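Local coordinates for protein esterase D (Lactobacillus rhamnosus, PDB 3DKR) that probably hydrolyses carboxylic esters as a serine hydrolase of the alpha/beta-hydrolase fold, using a predicted catalytic triad, at residues 62-67 / 152-157; 33-38 / 54-59; 185-190 / 208-213; 94-99 / 116-121. All coordinates share one frame; numbering follows the deposited sequence.

In the fold
Contacts 3 and 4 both reach the central sheet: strands 119-122 and 187-192 are neighbours, joined where Phe188 N comes 2.9 Å from Gly120 O, probably as a hydrogen bond. Contact 2 ties together two loops beside the same sheet and meets contact 4 at Met38 CE and Gly99 CA, 4.3 Å apart. Contact 1 lies on the surface, its centre 18 Å from that of contact 2, which it touches where Asp67 CB packs on Gly59 O; the centre of contact 3 is 37 Å away. The predicted nucleophile Ser101 follows strand 94-99, its side chain about 8 Å from Gly99. The side chains of Met38 and Ile189 each lie about 10 Å from that of Ser101.

Contact 1: residues 62-67 / 152-157; sequences TVEPLD and SDESTQ
Glu64 and Glu154 meet through their carboxylates, with Glu64 OE2 only 2.5 Å from Glu154 OE2. Two fully charged acids would hardly tolerate this separation, so one of them probably holds a proton. The side chains cross obliquely, and the carboxylate planes are turned 48° against each other. Apolar groups crowd round the pair. Leu66 reaches tip to tip toward Glu154, its CD1 lying 3.2 Å from Glu154 OE2, while the ring of Pro65 crosses the acid at about a right angle and sets CD 3.5 Å from Glu154 OE1. The other methyl of Leu66, CD2, rests on the CB of Gln157 at 4.0 Å. A leucine suits this place because its branched, apolar end shields the acid pair with CD1 while CD2 packs on the first turn of helix 155-178.

Outside this shell, both acids have a further partner. Glu64 bends back at chi2 (49°), and its OE2 takes the backbone N-H of Leu66 on the anti lone pair at 3.0 Å, capping the start of the helix there. Glu154 is the N-cap of helix 155-178 and extends straight beyond CG; Asn146 ND2 donates to its OE1. The loops are braced too: Thr62 OG1 forms an ST turn with Glu64 N and donates to Asp67 OD2, and Asp153 OD1 accepts from Ser155 N, an Asx turn, and also from Ser155 OG.

The helical insertion between strands 119-122 and 187-192, where alpha/beta hydrolases commonly carry their cap, supplies helices 134-149 and 155-178. Pro65 also lies on Ala142 and Asn146, so the start of helix 66-71 touches both of these helices.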
loop_
_atom_site.group_PDB
_atom_site.type_symbol
_atom_site.label_atom_id
_atom_site.label_comp_id
_atom_site.label_asym_id
_atom_site.label_seq_id
_atom_site.Cartn_x
_atom_site.Cartn_y
_atom_site.Cartn_z
ATOM N N THR A 62 -3.351 13.088 -10.155
ATOM C CA THR A 62 -3.642 14.127 -11.150
ATOM C C THR A 62 -5.138 14.287 -11.359
ATOM O O THR A 62 -5.945 13.486 -10.891
ATOM C CB THR A 62 -3.003 13.846 -12.519
ATOM O OG1 THR A 62 -3.809 12.902 -13.243
ATOM C CG2 THR A 62 -1.568 13.362 -12.382
ATOM N N VAL A 63 -5.482 15.317 -12.124
ATOM C CA VAL A 63 -6.868 15.631 -12.437
ATOM C C VAL A 63 -7.467 14.645 -13.462
ATOM O O VAL A 63 -8.686 14.595 -13.646
ATOM C CB VAL A 63 -6.968 17.099 -12.952
ATOM C CG1 VAL A 63 -6.399 17.234 -14.360
ATOM C CG2 VAL A 63 -8.396 17.592 -12.890
ATOM N N GLU A 64 -6.612 13.842 -14.097
ATOM C CA GLU A 64 -7.020 12.979 -15.196
ATOM C C GLU A 64 -6.915 11.494 -14.772
ATOM O O GLU A 64 -5.814 10.931 -14.793
ATOM C CB GLU A 64 -6.121 13.255 -16.407
ATOM C CG GLU A 64 -6.371 12.366 -17.606
ATOM C CD GLU A 64 -7.830 12.304 -17.965
ATOM O OE1 GLU A 64 -8.335 13.286 -18.555
ATOM O OE2 GLU A 64 -8.480 11.289 -17.649
ATOM N N PRO A 65 -8.049 10.860 -14.409
ATOM C CA PRO A 65 -8.000 9.445 -14.004
ATOM C C PRO A 65 -7.342 8.491 -15.005
ATOM O O PRO A 65 -6.771 7.485 -14.596
ATOM C CB PRO A 65 -9.472 9.080 -13.811
ATOM C CG PRO A 65 -10.132 10.386 -13.477
ATOM C CD PRO A 65 -9.420 11.395 -14.310
ATOM N N LEU A 66 -7.404 8.804 -16.296
ATOM C CA LEU A 66 -6.737 7.986 -17.309
ATOM C C LEU A 66 -5.222 7.949 -17.142
ATOM O O LEU A 66 -4.583 7.004 -17.607
ATOM C CB LEU A 66 -7.107 8.461 -18.719
ATOM C CG LEU A 66 -8.558 8.191 -19.084
ATOM C CD1 LEU A 66 -8.925 8.879 -20.404
ATOM C CD2 LEU A 66 -8.851 6.691 -19.154
ATOM N N ASP A 67 -4.644 8.965 -16.493
ATOM C CA ASP A 67 -3.199 8.979 -16.233
ATOM C C ASP A 67 -2.744 7.753 -15.445
ATOM O O ASP A 67 -1.615 7.272 -15.642
ATOM C CB ASP A 67 -2.788 10.221 -15.462
ATOM C CG ASP A 67 -2.823 11.487 -16.312
ATOM O OD1 ASP A 67 -2.941 11.400 -17.565
ATOM O OD2 ASP A 67 -2.706 12.570 -15.706
ATOM N N SER A 152 -15.696 15.696 -18.761
ATOM C CA SER A 152 -16.662 14.754 -19.300
ATOM C C SER A 152 -16.365 13.332 -18.837
ATOM O O SER A 152 -15.243 13.014 -18.421
ATOM C CB SER A 152 -16.651 14.803 -20.824
ATOM O OG SER A 152 -15.354 14.514 -21.310
ATOM N N ASP A 153 -17.389 12.490 -18.931
ATOM C CA ASP A 153 -17.324 11.085 -18.529
ATOM C C ASP A 153 -16.339 10.288 -19.401
ATOM O O ASP A 153 -16.284 10.467 -20.624
ATOM C CB ASP A 153 -18.744 10.509 -18.606
ATOM C CG ASP A 153 -18.823 9.061 -18.190
ATOM O OD1 ASP A 153 -18.292 8.196 -18.928
ATOM O OD2 ASP A 153 -19.465 8.792 -17.147
ATOM N N GLU A 154 -15.566 9.406 -18.766
ATOM C CA GLU A 154 -14.507 8.660 -19.449
ATOM C C GLU A 154 -14.683 7.150 -19.369
ATOM O O GLU A 154 -13.753 6.399 -19.683
ATOM C CB GLU A 154 -13.154 9.009 -18.835
ATOM C CG GLU A 154 -12.822 10.470 -18.863
ATOM C CD GLU A 154 -11.485 10.723 -18.234
ATOM O OE1 GLU A 154 -11.342 10.435 -17.033
ATOM O OE2 GLU A 154 -10.582 11.183 -18.943
ATOM N N SER A 155 -15.872 6.704 -18.978
ATOM C CA SER A 155 -16.113 5.283 -18.762
ATOM C C SER A 155 -15.665 4.416 -19.946
ATOM O O SER A 155 -15.134 3.328 -19.746
ATOM C CB SER A 155 -17.586 5.034 -18.422
ATOM O OG SER A 155 -18.439 5.590 -19.403
ATOM N N THR A 156 -15.846 4.893 -21.175
ATOM C CA THR A 156 -15.516 4.088 -22.349
ATOM C C THR A 156 -14.011 3.839 -22.481
ATOM O O THR A 156 -13.581 2.711 -22.719
ATOM C CB THR A 156 -16.074 4.721 -23.648
ATOM O OG1 THR A 156 -17.475 4.980 -23.482
ATOM C CG2 THR A 156 -15.872 3.795 -24.841
ATOM N N GLN A 157 -13.211 4.885 -22.320
ATOM C CA GLN A 157 -11.756 4.730 -22.341
ATOM C C GLN A 157 -11.289 3.917 -21.127
ATOM O O GLN A 157 -10.378 3.093 -21.238
ATOM C CB GLN A 157 -11.051 6.099 -22.396
ATOM C CG GLN A 157 -10.978 6.712 -23.803
ATOM C CD GLN A 157 -9.757 6.242 -24.612
ATOM O OE1 GLN A 157 -9.848 5.322 -25.431
ATOM N NE2 GLN A 157 -8.611 6.873 -24.375
#

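Contact 2: residues 33-38 / 54-59; sequences GSPNDM and VPLFSG
Pro35 and Val54 join two loops of the alpha/beta-hydrolase fold at the C-terminal ends of neighbouring parallel strands, 23-28 and 51-54. The loop after strand 23-28 is, in relatives, the one that commonly contributes to the oxyanion hole.

Van der Waals packing carries the contact. Val54 sends CG1 anti to its backbone N (chi1 -171°), and this one methyl lies 3.7 Å from Pro35 CB while also meeting Met38 CB at 3.9 Å. A beta-branched valine suits the spot because its short branch fills the angle between the two residues. Farther round the proline ring, CG approaches the carbonyl oxygen of Pro55 at 3.6 Å, and CD touches Leu56 CD1, also at 3.6 Å. The proline ring is therefore used from CB round to CD. An alanine here would keep the CB contact but lose CG and CD, and would probably leave a gap beside Pro55 O and Leu56 CD1 and a turn less firmly fixed. Phe16 and His29 also pack on Pro35, and Leu27 of strand 23-28 lies against both Val54 and Met38.

The hydrogen bonds on this side hold the 33-38 turn itself. Proline fits the first position of the 3-10 turn, since it has no N-H to waste there, and its own O accepts from Met38 N. Ser34 OG takes the N-H of Asn36 at 3.0 Å, an ST turn. From outside the turn, Ala30 N donates to Asp37 OD2; the N-H of Ser34 comes to this oxygen from well above the carboxylate plane, 63° out of it, over 3.2 Å.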
loop_
_atom_site.group_PDB
_atom_site.type_symbol
_atom_site.label_atom_id
_atom_site.label_comp_id
_atom_site.label_asym_id
_atom_site.label_seq_id
_atom_site.Cartn_x
_atom_site.Cartn_y
_atom_site.Cartn_z
ATOM N N GLY A 33 -5.337 5.719 -5.284
ATOM C CA GLY A 33 -5.095 6.564 -4.122
ATOM C C GLY A 33 -3.988 7.560 -4.353
ATOM O O GLY A 33 -3.697 7.965 -5.492
ATOM N N SER A 34 -3.317 7.929 -3.259
ATOM C CA SER A 34 -2.285 8.955 -3.300
ATOM C C SER A 34 -1.677 9.037 -1.911
ATOM O O SER A 34 -2.129 8.298 -0.991
ATOM C CB SER A 34 -2.883 10.317 -3.663
ATOM O OG SER A 34 -3.518 10.910 -2.541
ATOM N N PRO A 35 -0.653 9.888 -1.742
ATOM C CA PRO A 35 -0.150 10.078 -0.373
ATOM C C PRO A 35 -1.238 10.432 0.663
ATOM O O PRO A 35 -1.064 10.135 1.838
ATOM C CB PRO A 35 0.894 11.181 -0.543
ATOM C CG PRO A 35 1.449 10.919 -1.952
ATOM C CD PRO A 35 0.197 10.572 -2.738
ATOM N N ASN A 36 -2.360 11.023 0.241
ATOM C CA ASN A 36 -3.432 11.326 1.200
ATOM C C ASN A 36 -3.940 10.108 1.968
ATOM O O ASN A 36 -4.412 10.233 3.108
ATOM C CB ASN A 36 -4.613 11.999 0.512
ATOM C CG ASN A 36 -4.286 13.396 0.002
ATOM O OD1 ASN A 36 -4.764 13.806 -1.070
ATOM N ND2 ASN A 36 -3.501 14.134 0.765
ATOM N N ASP A 37 -3.830 8.927 1.346
ATOM C CA ASP A 37 -4.223 7.662 1.969
ATOM C C ASP A 37 -3.491 7.465 3.302
ATOM O O ASP A 37 -3.974 6.767 4.181
ATOM C CB ASP A 37 -3.848 6.467 1.078
ATOM C CG ASP A 37 -4.584 6.426 -0.258
ATOM O OD1 ASP A 37 -5.623 7.099 -0.430
ATOM O OD2 ASP A 37 -4.085 5.693 -1.138
ATOM N N MET A 38 -2.323 8.093 3.426
ATOM C CA MET A 38 -1.427 7.843 4.548
ATOM C C MET A 38 -1.275 9.038 5.497
ATOM O O MET A 38 -0.453 8.989 6.416
ATOM C CB MET A 38 -0.042 7.430 4.023
ATOM C CG MET A 38 -0.022 6.118 3.239
ATOM S SD MET A 38 -0.500 4.745 4.293
ATOM C CE MET A 38 -0.235 3.359 3.179
ATOM N N VAL A 54 6.344 9.090 2.165
ATOM C CA VAL A 54 5.143 8.690 1.452
ATOM C C VAL A 54 5.268 9.159 0.002
ATOM O O VAL A 54 4.932 10.309 -0.324
ATOM C CB VAL A 54 3.874 9.284 2.094
ATOM C CG1 VAL A 54 2.637 8.671 1.457
ATOM C CG2 VAL A 54 3.892 9.061 3.603
ATOM N N PRO A 55 5.802 8.292 -0.866
ATOM C CA PRO A 55 5.932 8.672 -2.278
ATOM C C PRO A 55 4.599 8.692 -3.009
ATOM O O PRO A 55 3.611 8.156 -2.516
ATOM C CB PRO A 55 6.839 7.583 -2.860
ATOM C CG PRO A 55 6.630 6.396 -1.986
ATOM C CD PRO A 55 6.362 6.949 -0.598
ATOM N N LEU A 56 4.611 9.266 -4.209
ATOM C CA LEU A 56 3.464 9.280 -5.104
ATOM C C LEU A 56 3.733 8.339 -6.276
ATOM O O LEU A 56 4.751 8.471 -6.954
ATOM C CB LEU A 56 3.255 10.691 -5.643
ATOM C CG LEU A 56 2.207 10.878 -6.729
ATOM C CD1 LEU A 56 0.814 10.525 -6.256
ATOM C CD2 LEU A 56 2.276 12.333 -7.273
ATOM N N PHE A 57 2.812 7.417 -6.540
ATOM C CA PHE A 57 2.991 6.494 -7.647
ATOM C C PHE A 57 2.682 7.172 -8.974
ATOM O O PHE A 57 1.744 7.962 -9.065
ATOM C CB PHE A 57 2.122 5.247 -7.476
ATOM C CG PHE A 57 2.647 4.259 -6.448
ATOM C CD1 PHE A 57 3.989 3.902 -6.404
ATOM C CD2 PHE A 57 1.778 3.658 -5.540
ATOM C CE1 PHE A 57 4.457 2.973 -5.466
ATOM C CE2 PHE A 57 2.256 2.727 -4.600
ATOM C CZ PHE A 57 3.584 2.390 -4.576
ATOM N N SER A 58 3.471 6.853 -9.998
ATOM C CA SER A 58 3.250 7.433 -11.327
ATOM C C SER A 58 1.799 7.282 -11.746
ATOM O O SER A 58 1.170 6.232 -11.544
ATOM C CB SER A 58 4.156 6.801 -12.375
ATOM O OG SER A 58 5.456 7.358 -12.306
ATOM N N GLY A 59 1.285 8.341 -12.368
ATOM C CA GLY A 59 -0.057 8.325 -12.938
ATOM C C GLY A 59 -1.125 8.705 -11.942
ATOM O O GLY A 59 -2.243 9.015 -12.328
#

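Contact 3: residues 185-190 / 208-213; sequences QPTFIG and DALINA
Gln185 and Ala213 bring their CA atoms to 5.2 Å, where the chain entering strand 187-190 passes the type I turn Leu210 to Ala213 that follows the end of a helix. Leu210 is itself the centre of an inverse gamma turn, with a weak bond from Ile211 N to Ala209 O. This sharp bend lets the leucine side chain face the strand.

Leu210 CD1 is the atom that does most of the touching. Thr187 meets it tip to tip, with CG2 3.8 Å away, and Ile189 comes to the same methyl from farther along the strand, its CD1 at 4.1 Å. Alternate strand residues point the same way, which is why Thr187 and Ile189 share one partner while Phe188 lies on the other face of the sheet.

These elements belong to the beta-alpha-beta unit of strand 187-192, helix 202-209 and strand 216-221. Ile189 also packs on Ala203 and Leu206 of that helix, so the leucine extends the same apolar layer beyond the helix end.

At the start of the strand, Ala213 sets its CB 3.5 Å from Gln185 O; a small residue suits so close an approach of the backbones. Thr187 places OG1 beside its own backbone N (chi1 -55°), from where the hydroxyl donates to Gln185 O at 3.2 Å, standing 40° above the carbonyl plane. An alanine in place of Thr187 would probably leave Gln185 O without this donor and open a small gap beside Leu210 CD1. The amide NE2 of Gln185 turns the other way and donates to Leu111 O.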
loop_
_atom_site.group_PDB
_atom_site.type_symbol
_atom_site.label_atom_id
_atom_site.label_comp_id
_atom_site.label_asym_id
_atom_site.label_seq_id
_atom_site.Cartn_x
_atom_site.Cartn_y
_atom_site.Cartn_z
ATOM N N GLN A 185 11.907 -11.464 7.509
ATOM C CA GLN A 185 11.624 -10.415 8.472
ATOM C C GLN A 185 10.287 -10.619 9.160
ATOM O O GLN A 185 9.371 -11.222 8.574
ATOM C CB GLN A 185 11.565 -9.040 7.795
ATOM C CG GLN A 185 12.842 -8.589 7.117
ATOM C CD GLN A 185 12.887 -8.913 5.643
ATOM O OE1 GLN A 185 12.253 -9.865 5.186
ATOM N NE2 GLN A 185 13.643 -8.115 4.885
ATOM N N PRO A 186 10.141 -10.059 10.370
ATOM C CA PRO A 186 8.821 -9.912 10.947
ATOM C C PRO A 186 7.880 -9.222 9.948
ATOM O O PRO A 186 8.278 -8.237 9.309
ATOM C CB PRO A 186 9.068 -9.013 12.166
ATOM C CG PRO A 186 10.493 -9.255 12.513
ATOM C CD PRO A 186 11.195 -9.515 11.250
ATOM N N THR A 187 6.671 -9.753 9.816
ATOM C CA THR A 187 5.675 -9.217 8.874
ATOM C C THR A 187 4.366 -8.890 9.576
ATOM O O THR A 187 3.832 -9.692 10.344
ATOM C CB THR A 187 5.420 -10.209 7.746
ATOM O OG1 THR A 187 6.659 -10.536 7.114
ATOM C CG2 THR A 187 4.442 -9.641 6.712
ATOM N N PHE A 188 3.853 -7.701 9.274
ATOM C CA PHE A 188 2.587 -7.199 9.785
ATOM C C PHE A 188 1.515 -7.401 8.730
ATOM O O PHE A 188 1.726 -7.102 7.556
ATOM C CB PHE A 188 2.708 -5.701 10.101
ATOM C CG PHE A 188 1.469 -5.103 10.688
ATOM C CD1 PHE A 188 1.283 -5.068 12.067
ATOM C CD2 PHE A 188 0.457 -4.615 9.875
ATOM C CE1 PHE A 188 0.122 -4.529 12.622
ATOM C CE2 PHE A 188 -0.694 -4.069 10.426
ATOM C CZ PHE A 188 -0.868 -4.043 11.805
ATOM N N ILE A 189 0.359 -7.897 9.158
ATOM C CA ILE A 189 -0.799 -8.038 8.263
ATOM C C ILE A 189 -2.035 -7.447 8.906
ATOM O O ILE A 189 -2.468 -7.906 9.968
ATOM C CB ILE A 189 -1.094 -9.504 7.898
ATOM C CG1 ILE A 189 0.122 -10.142 7.229
ATOM C CG2 ILE A 189 -2.340 -9.565 6.991
ATOM C CD1 ILE A 189 -0.008 -11.655 6.917
ATOM N N GLY A 190 -2.585 -6.402 8.288
ATOM C CA GLY A 190 -3.854 -5.841 8.694
ATOM C C GLY A 190 -4.858 -5.943 7.564
ATOM O O GLY A 190 -4.509 -5.745 6.399
ATOM N N ASP A 208 -0.303 -17.574 5.921
ATOM C CA ASP A 208 0.110 -18.974 5.801
ATOM C C ASP A 208 1.303 -19.208 4.860
ATOM O O ASP A 208 2.023 -20.206 5.014
ATOM C CB ASP A 208 -1.078 -19.837 5.360
ATOM C CG ASP A 208 -2.190 -19.899 6.395
ATOM O OD1 ASP A 208 -2.025 -19.415 7.539
ATOM O OD2 ASP A 208 -3.261 -20.459 6.050
ATOM N N ALA A 209 1.511 -18.325 3.877
ATOM C CA ALA A 209 2.600 -18.498 2.903
ATOM C C ALA A 209 3.939 -18.027 3.455
ATOM O O ALA A 209 4.981 -18.354 2.891
ATOM C CB ALA A 209 2.302 -17.750 1.593
ATOM N N LEU A 210 3.901 -17.251 4.540
ATOM C CA LEU A 210 5.113 -16.638 5.110
ATOM C C LEU A 210 5.824 -17.634 6.024
ATOM O O LEU A 210 6.041 -17.374 7.207
ATOM C CB LEU A 210 4.761 -15.354 5.856
ATOM C CG LEU A 210 4.380 -14.206 4.900
ATOM C CD1 LEU A 210 3.594 -13.132 5.623
ATOM C CD2 LEU A 210 5.604 -13.629 4.220
ATOM N N ILE A 211 6.205 -18.767 5.453
ATOM C CA ILE A 211 6.682 -19.900 6.258
ATOM C C ILE A 211 8.037 -19.636 6.930
ATOM O O ILE A 211 8.366 -20.267 7.946
ATOM C CB ILE A 211 6.740 -21.206 5.424
ATOM C CG1 ILE A 211 7.699 -21.080 4.249
ATOM C CG2 ILE A 211 5.337 -21.580 4.917
ATOM C CD1 ILE A 211 7.991 -22.432 3.588
ATOM N N ASN A 212 8.803 -18.696 6.384
ATOM C CA ASN A 212 10.141 -18.375 6.906
ATOM C C ASN A 212 10.263 -17.034 7.641
ATOM O O ASN A 212 11.346 -16.678 8.120
ATOM C CB ASN A 212 11.138 -18.452 5.771
ATOM C CG ASN A 212 11.254 -19.860 5.220
ATOM O OD1 ASN A 212 11.325 -20.823 5.991
ATOM N ND2 ASN A 212 11.270 -19.993 3.904
ATOM N N ALA A 213 9.158 -16.303 7.746
ATOM C CA ALA A 213 9.146 -15.019 8.459
ATOM C C ALA A 213 9.424 -15.245 9.942
ATOM O O ALA A 213 8.911 -16.198 10.541
ATOM C CB ALA A 213 7.807 -14.311 8.287
#

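Contact 4: residues 94-99 / 116-121; sequences KVFVFG and GITAGG
Phe96 carries Thr118 CB over one face of its ring; the methyl CG2 of Thr118 makes a separate contact, 3.8 Å from the rim carbon CZ. Ala119 approaches the same ring obliquely, its CB 3.6 Å from Phe96 CE1. Two residues further on, the ring of Phe98 lies obliquely against bare backbone, with CD1 3.6 Å from Gly121 N; Phe123 meets this ring with planes only about 15° apart. Helix 234-246 covers the face of the sheet that carries both phenylalanines.

The backbones run parallel, their axes 4° apart, with bonds alternating along the ladder. Val95 O accepts from Thr118 N, Val97 N donates to Ala119 O, and Val97 O takes Gly121 N at 2.9 Å. The series ends with Gly99 N and Gly121 O, a longer bond of 3.3 Å. Ala119 N is buried here with no partner. This is the beta-alpha-beta unit of the alpha/beta hydrolases in which strand 94-99 runs into the nucleophile elbow: helix 101-113, which begins at the predicted nucleophile Ser101, leads back to strand 119-122.

Glycines permit the close pairing. At Gly120 a CB would fall 2.3 Å from Val97 O, and at Gly121 the backbone angles would jam one against the preceding carbonyl. On the face away from the phenylalanines, Val97 CG2 meets Ile117 CG2 at about a right angle between the side chains, beneath Val85 of helix 74-89. At the opposite end of the ladder from Gly99, one water accepts from Val95 N, donates to Gly116 O, and lies 2.8 Å from Thr118 OG1 in a hydrogen bond.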
loop_
_atom_site.group_PDB
_atom_site.type_symbol
_atom_site.label_atom_id
_atom_site.label_comp_id
_atom_site.label_asym_id
_atom_site.label_seq_id
_atom_site.Cartn_x
_atom_site.Cartn_y
_atom_site.Cartn_z
ATOM N N LYS A 94 17.087 1.948 11.282
ATOM C CA LYS A 94 16.083 0.919 10.990
ATOM C C LYS A 94 14.997 1.479 10.102
ATOM O O LYS A 94 14.584 2.628 10.273
ATOM C CB LYS A 94 15.471 0.384 12.284
ATOM C CG LYS A 94 16.494 -0.286 13.209
ATOM C CD LYS A 94 15.807 -1.050 14.337
ATOM C CE LYS A 94 16.802 -1.645 15.333
ATOM N NZ LYS A 94 16.143 -2.471 16.387
ATOM N N VAL A 95 14.547 0.659 9.156
ATOM C CA VAL A 95 13.495 1.064 8.222
ATOM C C VAL A 95 12.443 -0.037 8.148
ATOM O O VAL A 95 12.778 -1.217 8.055
ATOM C CB VAL A 95 14.080 1.348 6.836
ATOM C CG1 VAL A 95 12.974 1.452 5.783
ATOM C CG2 VAL A 95 14.921 2.630 6.868
ATOM N N PHE A 96 11.182 0.390 8.188
ATOM C CA PHE A 96 10.015 -0.462 8.008
ATOM C C PHE A 96 9.291 -0.006 6.737
ATOM O O PHE A 96 9.332 1.166 6.399
ATOM C CB PHE A 96 9.071 -0.319 9.188
ATOM C CG PHE A 96 9.639 -0.812 10.495
ATOM C CD1 PHE A 96 9.245 -2.036 11.011
ATOM C CD2 PHE A 96 10.578 -0.069 11.192
ATOM C CE1 PHE A 96 9.776 -2.500 12.218
ATOM C CE2 PHE A 96 11.113 -0.541 12.400
ATOM C CZ PHE A 96 10.702 -1.754 12.895
ATOM N N VAL A 97 8.637 -0.931 6.053
ATOM C CA VAL A 97 7.899 -0.614 4.822
ATOM C C VAL A 97 6.532 -1.267 4.864
ATOM O O VAL A 97 6.436 -2.484 5.048
ATOM C CB VAL A 97 8.663 -1.127 3.603
ATOM C CG1 VAL A 97 7.960 -0.702 2.309
ATOM C CG2 VAL A 97 10.134 -0.647 3.681
ATOM N N PHE A 98 5.486 -0.456 4.668
ATOM C CA PHE A 98 4.097 -0.933 4.684
ATOM C C PHE A 98 3.343 -0.347 3.506
ATOM O O PHE A 98 3.701 0.708 3.009
ATOM C CB PHE A 98 3.354 -0.482 5.949
ATOM C CG PHE A 98 4.040 -0.840 7.238
ATOM C CD1 PHE A 98 3.865 -2.099 7.807
ATOM C CD2 PHE A 98 4.786 0.106 7.924
ATOM C CE1 PHE A 98 4.471 -2.423 9.006
ATOM C CE2 PHE A 98 5.417 -0.222 9.110
ATOM C CZ PHE A 98 5.233 -1.477 9.657
ATOM N N GLY A 99 2.259 -1.006 3.120
ATOM C CA GLY A 99 1.389 -0.466 2.082
ATOM C C GLY A 99 -0.026 -0.971 2.156
ATOM O O GLY A 99 -0.328 -1.895 2.914
ATOM N N GLY A 116 18.494 -4.405 3.752
ATOM C CA GLY A 116 18.519 -3.386 4.787
ATOM C C GLY A 116 17.182 -3.075 5.438
ATOM O O GLY A 116 17.076 -2.095 6.155
ATOM N N ILE A 117 16.161 -3.902 5.206
ATOM C CA ILE A 117 14.834 -3.657 5.796
ATOM C C ILE A 117 14.584 -4.490 7.062
ATOM O O ILE A 117 14.703 -5.714 7.051
ATOM C CB ILE A 117 13.699 -3.933 4.781
ATOM C CG1 ILE A 117 13.910 -3.123 3.497
ATOM C CG2 ILE A 117 12.337 -3.601 5.412
ATOM C CD1 ILE A 117 13.008 -3.558 2.311
ATOM N N THR A 118 14.223 -3.828 8.155
ATOM C CA THR A 118 13.988 -4.519 9.428
ATOM C C THR A 118 12.718 -5.358 9.424
ATOM O O THR A 118 12.734 -6.497 9.875
ATOM C CB THR A 118 13.924 -3.501 10.580
ATOM O OG1 THR A 118 15.224 -2.917 10.735
ATOM C CG2 THR A 118 13.488 -4.132 11.895
ATOM N N ALA A 119 11.616 -4.781 8.939
ATOM C CA ALA A 119 10.331 -5.455 8.951
ATOM C C ALA A 119 9.345 -4.641 8.110
ATOM O O ALA A 119 9.691 -3.579 7.597
ATOM C CB ALA A 119 9.829 -5.628 10.374
ATOM N N GLY A 120 8.136 -5.144 7.945
ATOM C CA GLY A 120 7.180 -4.448 7.082
ATOM C C GLY A 120 5.924 -5.252 6.958
ATOM O O GLY A 120 5.702 -6.175 7.729
ATOM N N GLY A 121 5.080 -4.908 5.994
ATOM C CA GLY A 121 3.837 -5.641 5.814
ATOM C C GLY A 121 2.766 -4.850 5.094
ATOM O O GLY A 121 3.063 -3.921 4.338
HETATM O O HOH W 1 16.354 -1.512 8.596
#